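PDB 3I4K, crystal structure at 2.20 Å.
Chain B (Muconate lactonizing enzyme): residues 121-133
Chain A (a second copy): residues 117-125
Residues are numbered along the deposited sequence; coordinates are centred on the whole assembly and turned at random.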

# COMPACT_ATOMS: atom_id res chain seq x y z
N SER B 121 11.54 -1.18 -19.58
CA SER B 121 12.65 -2.13 -19.64
C SER B 121 12.18 -3.57 -19.48
O SER B 121 12.84 -4.50 -19.94
CB SER B 121 13.67 -1.81 -18.55
OG SER B 121 14.13 -0.48 -18.66
N LEU B 122 11.05 -3.74 -18.81
CA LEU B 122 10.50 -5.07 -18.57
C LEU B 122 9.39 -5.31 -19.58
O LEU B 122 8.76 -6.36 -19.59
CB LEU B 122 9.96 -5.16 -17.15
CG LEU B 122 10.91 -4.87 -15.99
CD1 LEU B 122 10.12 -4.82 -14.70
CD2 LEU B 122 12.00 -5.93 -15.91
N ASN B 123 9.14 -4.29 -20.40
CA ASN B 123 8.12 -4.35 -21.43
C ASN B 123 6.72 -4.68 -20.90
O ASN B 123 6.08 -5.63 -21.35
CB ASN B 123 8.52 -5.35 -22.52
CG ASN B 123 7.57 -5.36 -23.71
OD1 ASN B 123 7.41 -4.35 -24.40
ND2 ASN B 123 6.93 -6.50 -23.94
N VAL B 124 6.26 -3.89 -19.93
CA VAL B 124 4.93 -4.07 -19.35
C VAL B 124 4.34 -2.70 -19.03
O VAL B 124 5.05 -1.69 -19.07
CB VAL B 124 4.97 -4.87 -18.02
CG1 VAL B 124 5.66 -6.21 -18.22
CG2 VAL B 124 5.67 -4.05 -16.94
N PRO B 125 3.04 -2.64 -18.75
CA PRO B 125 2.42 -1.35 -18.42
C PRO B 125 2.87 -0.98 -17.01
O PRO B 125 3.33 -1.84 -16.26
CB PRO B 125 0.93 -1.65 -18.49
CG PRO B 125 0.85 -2.82 -19.43
CD PRO B 125 2.01 -3.66 -19.00
N VAL B 126 2.74 0.29 -16.63
CA VAL B 126 3.14 0.67 -15.29
C VAL B 126 2.24 0.01 -14.25
O VAL B 126 2.70 -0.36 -13.17
CB VAL B 126 3.13 2.20 -15.12
CG1 VAL B 126 2.96 2.58 -13.65
CG2 VAL B 126 4.45 2.77 -15.63
N ARG B 127 0.97 -0.18 -14.59
CA ARG B 127 0.05 -0.82 -13.65
C ARG B 127 0.55 -2.20 -13.21
O ARG B 127 0.25 -2.65 -12.11
CB ARG B 127 -1.34 -0.93 -14.27
CG ARG B 127 -1.36 -1.65 -15.60
CD ARG B 127 -2.78 -1.81 -16.11
NE ARG B 127 -2.83 -2.60 -17.34
CZ ARG B 127 -2.49 -2.15 -18.54
NH1 ARG B 127 -2.09 -0.89 -18.70
NH2 ARG B 127 -2.55 -2.96 -19.59
N ASP B 128 1.31 -2.86 -14.08
CA ASP B 128 1.84 -4.18 -13.79
C ASP B 128 2.91 -4.18 -12.70
O ASP B 128 3.36 -5.23 -12.26
CB ASP B 128 2.36 -4.83 -15.07
CG ASP B 128 1.25 -5.46 -15.90
OD1 ASP B 128 0.08 -5.03 -15.78
OD2 ASP B 128 1.56 -6.39 -16.67
N LEU B 129 3.34 -2.99 -12.29
CA LEU B 129 4.32 -2.88 -11.21
C LEU B 129 3.54 -2.49 -9.95
O LEU B 129 4.12 -2.33 -8.87
CB LEU B 129 5.34 -1.79 -11.53
CG LEU B 129 6.43 -2.07 -12.56
CD1 LEU B 129 7.22 -0.80 -12.82
CD2 LEU B 129 7.35 -3.18 -12.06
N LEU B 130 2.22 -2.37 -10.11
CA LEU B 130 1.34 -1.95 -9.02
C LEU B 130 0.19 -2.90 -8.75
O LEU B 130 -0.88 -2.46 -8.33
CB LEU B 130 0.77 -0.57 -9.34
CG LEU B 130 1.77 0.52 -9.75
CD1 LEU B 130 1.01 1.73 -10.28
CD2 LEU B 130 2.63 0.91 -8.56
N GLY B 131 0.38 -4.19 -9.02
CA GLY B 131 -0.67 -5.15 -8.76
C GLY B 131 -1.50 -5.67 -9.92
O GLY B 131 -2.29 -6.59 -9.75
N GLY B 132 -1.34 -5.08 -11.10
CA GLY B 132 -2.11 -5.56 -12.24
C GLY B 132 -3.30 -4.69 -12.56
O GLY B 132 -3.30 -3.50 -12.23
N THR B 133 -4.32 -5.26 -13.18
CA THR B 133 -5.48 -4.45 -13.53
C THR B 133 -6.79 -4.92 -12.91
O THR B 133 -7.08 -6.12 -12.83
CB THR B 133 -5.65 -4.35 -15.06
OG1 THR B 133 -6.54 -5.37 -15.52
CG2 THR B 133 -4.30 -4.54 -15.76
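Chain A (117-125) AWARSLNVP

Chain A meets chain B, a second copy of the same protein, through the last turn of a helix and the loop that follows it. The helix, already under way before Ala A117, runs to Ser A121; Leu A122 N still bonds back to Trp A118 O (3.0 Å), and at Asn A123 phi turns positive (62°) in a Schellman motif, with Val A124 N reaching Ala A119 O at 2.7 Å. Chain B leaves its own helix the same way at Asn B123, then makes a short 3-10 segment from Arg B127 to Leu B129. The stretches run roughly opposite ways: Leu B122 CA lies 7.2 Å from Leu A122 CA, and further along chain B Asp B128 CA lies 9.7 Å from Trp A118 CA, earlier in chain A. Trp A118 has the largest area covered, 89 Å² of 309 Å² in all. Its CA-to-CB bond points toward chain B (chi1 t); Asp B128 OD2 approaches Trp A118 CZ2 at 3.2 Å and Gly B131 C approaches CZ3 at 3.9 Å, both at the ring edge. Gly B132 CA comes within 3.5 Å of Trp A118 CH2; a CB there would sit tightly, 3.4 Å from CH2. Leu A122 (51 Å²) and Leu B122 (45 Å²) follow, each packing on the other chain's valine: Leu B122 CD2 lies 3.7 Å from Val A124 CG1, Leu A122 CD2 4.0 Å from Val B124 CG1. No hydrogen bond crosses between the stretches, and Trp A118 NE1 is buried without a partner.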

# COMPACT_ATOMS: atom_id res chain seq x y z
N ALA A 117 3.97 -16.94 -10.21
CA ALA A 117 3.72 -17.25 -11.62
C ALA A 117 3.95 -16.04 -12.53
O ALA A 117 4.46 -16.19 -13.64
CB ALA A 117 2.29 -17.76 -11.78
N TRP A 118 3.56 -14.86 -12.06
CA TRP A 118 3.71 -13.63 -12.84
C TRP A 118 5.17 -13.13 -12.88
O TRP A 118 5.68 -12.78 -13.94
CB TRP A 118 2.79 -12.55 -12.26
CG TRP A 118 2.48 -11.41 -13.19
CD1 TRP A 118 2.68 -11.37 -14.54
CD2 TRP A 118 1.84 -10.18 -12.84
NE1 TRP A 118 2.21 -10.18 -15.06
CE2 TRP A 118 1.68 -9.44 -14.03
CE3 TRP A 118 1.38 -9.63 -11.64
CZ2 TRP A 118 1.09 -8.17 -14.05
CZ3 TRP A 118 0.79 -8.37 -11.66
CH2 TRP A 118 0.65 -7.66 -12.86
N ALA A 119 5.82 -13.11 -11.72
CA ALA A 119 7.21 -12.65 -11.65
C ALA A 119 8.14 -13.55 -12.48
O ALA A 119 9.10 -13.07 -13.08
CB ALA A 119 7.67 -12.60 -10.20
N ARG A 120 7.87 -14.85 -12.49
CA ARG A 120 8.70 -15.78 -13.26
C ARG A 120 8.42 -15.59 -14.75
O ARG A 120 9.34 -15.63 -15.58
CB ARG A 120 8.43 -17.23 -12.84
CG ARG A 120 9.06 -17.60 -11.50
CD ARG A 120 8.66 -18.99 -11.05
NE ARG A 120 9.24 -19.34 -9.76
CZ ARG A 120 10.52 -19.61 -9.57
NH1 ARG A 120 11.37 -19.60 -10.59
NH2 ARG A 120 10.97 -19.88 -8.35
N SER A 121 7.15 -15.37 -15.09
CA SER A 121 6.75 -15.15 -16.47
C SER A 121 7.40 -13.90 -17.04
O SER A 121 7.68 -13.83 -18.24
CB SER A 121 5.23 -15.01 -16.59
OG SER A 121 4.57 -16.25 -16.41
N LEU A 122 7.64 -12.91 -16.19
CA LEU A 122 8.25 -11.66 -16.62
C LEU A 122 9.76 -11.74 -16.41
O LEU A 122 10.51 -10.82 -16.76
CB LEU A 122 7.69 -10.48 -15.82
CG LEU A 122 6.18 -10.26 -15.80
CD1 LEU A 122 5.87 -9.06 -14.90
CD2 LEU A 122 5.64 -10.03 -17.21
N ASN A 123 10.18 -12.85 -15.82
CA ASN A 123 11.58 -13.11 -15.53
C ASN A 123 12.19 -12.10 -14.56
O ASN A 123 13.25 -11.52 -14.81
CB ASN A 123 12.39 -13.15 -16.83
CG ASN A 123 13.76 -13.77 -16.64
OD1 ASN A 123 13.88 -14.91 -16.16
ND2 ASN A 123 14.81 -13.04 -17.00
N VAL A 124 11.51 -11.91 -13.42
CA VAL A 124 11.98 -11.00 -12.39
C VAL A 124 11.65 -11.57 -11.01
O VAL A 124 10.84 -12.48 -10.89
CB VAL A 124 11.29 -9.62 -12.50
CG1 VAL A 124 11.62 -8.97 -13.82
CG2 VAL A 124 9.78 -9.79 -12.35
N PRO A 125 12.28 -11.03 -9.95
CA PRO A 125 12.01 -11.51 -8.59
C PRO A 125 10.59 -11.07 -8.24
O PRO A 125 10.04 -10.18 -8.90
CB PRO A 125 13.03 -10.75 -7.74
CG PRO A 125 14.12 -10.39 -8.72
CD PRO A 125 13.36 -10.03 -9.95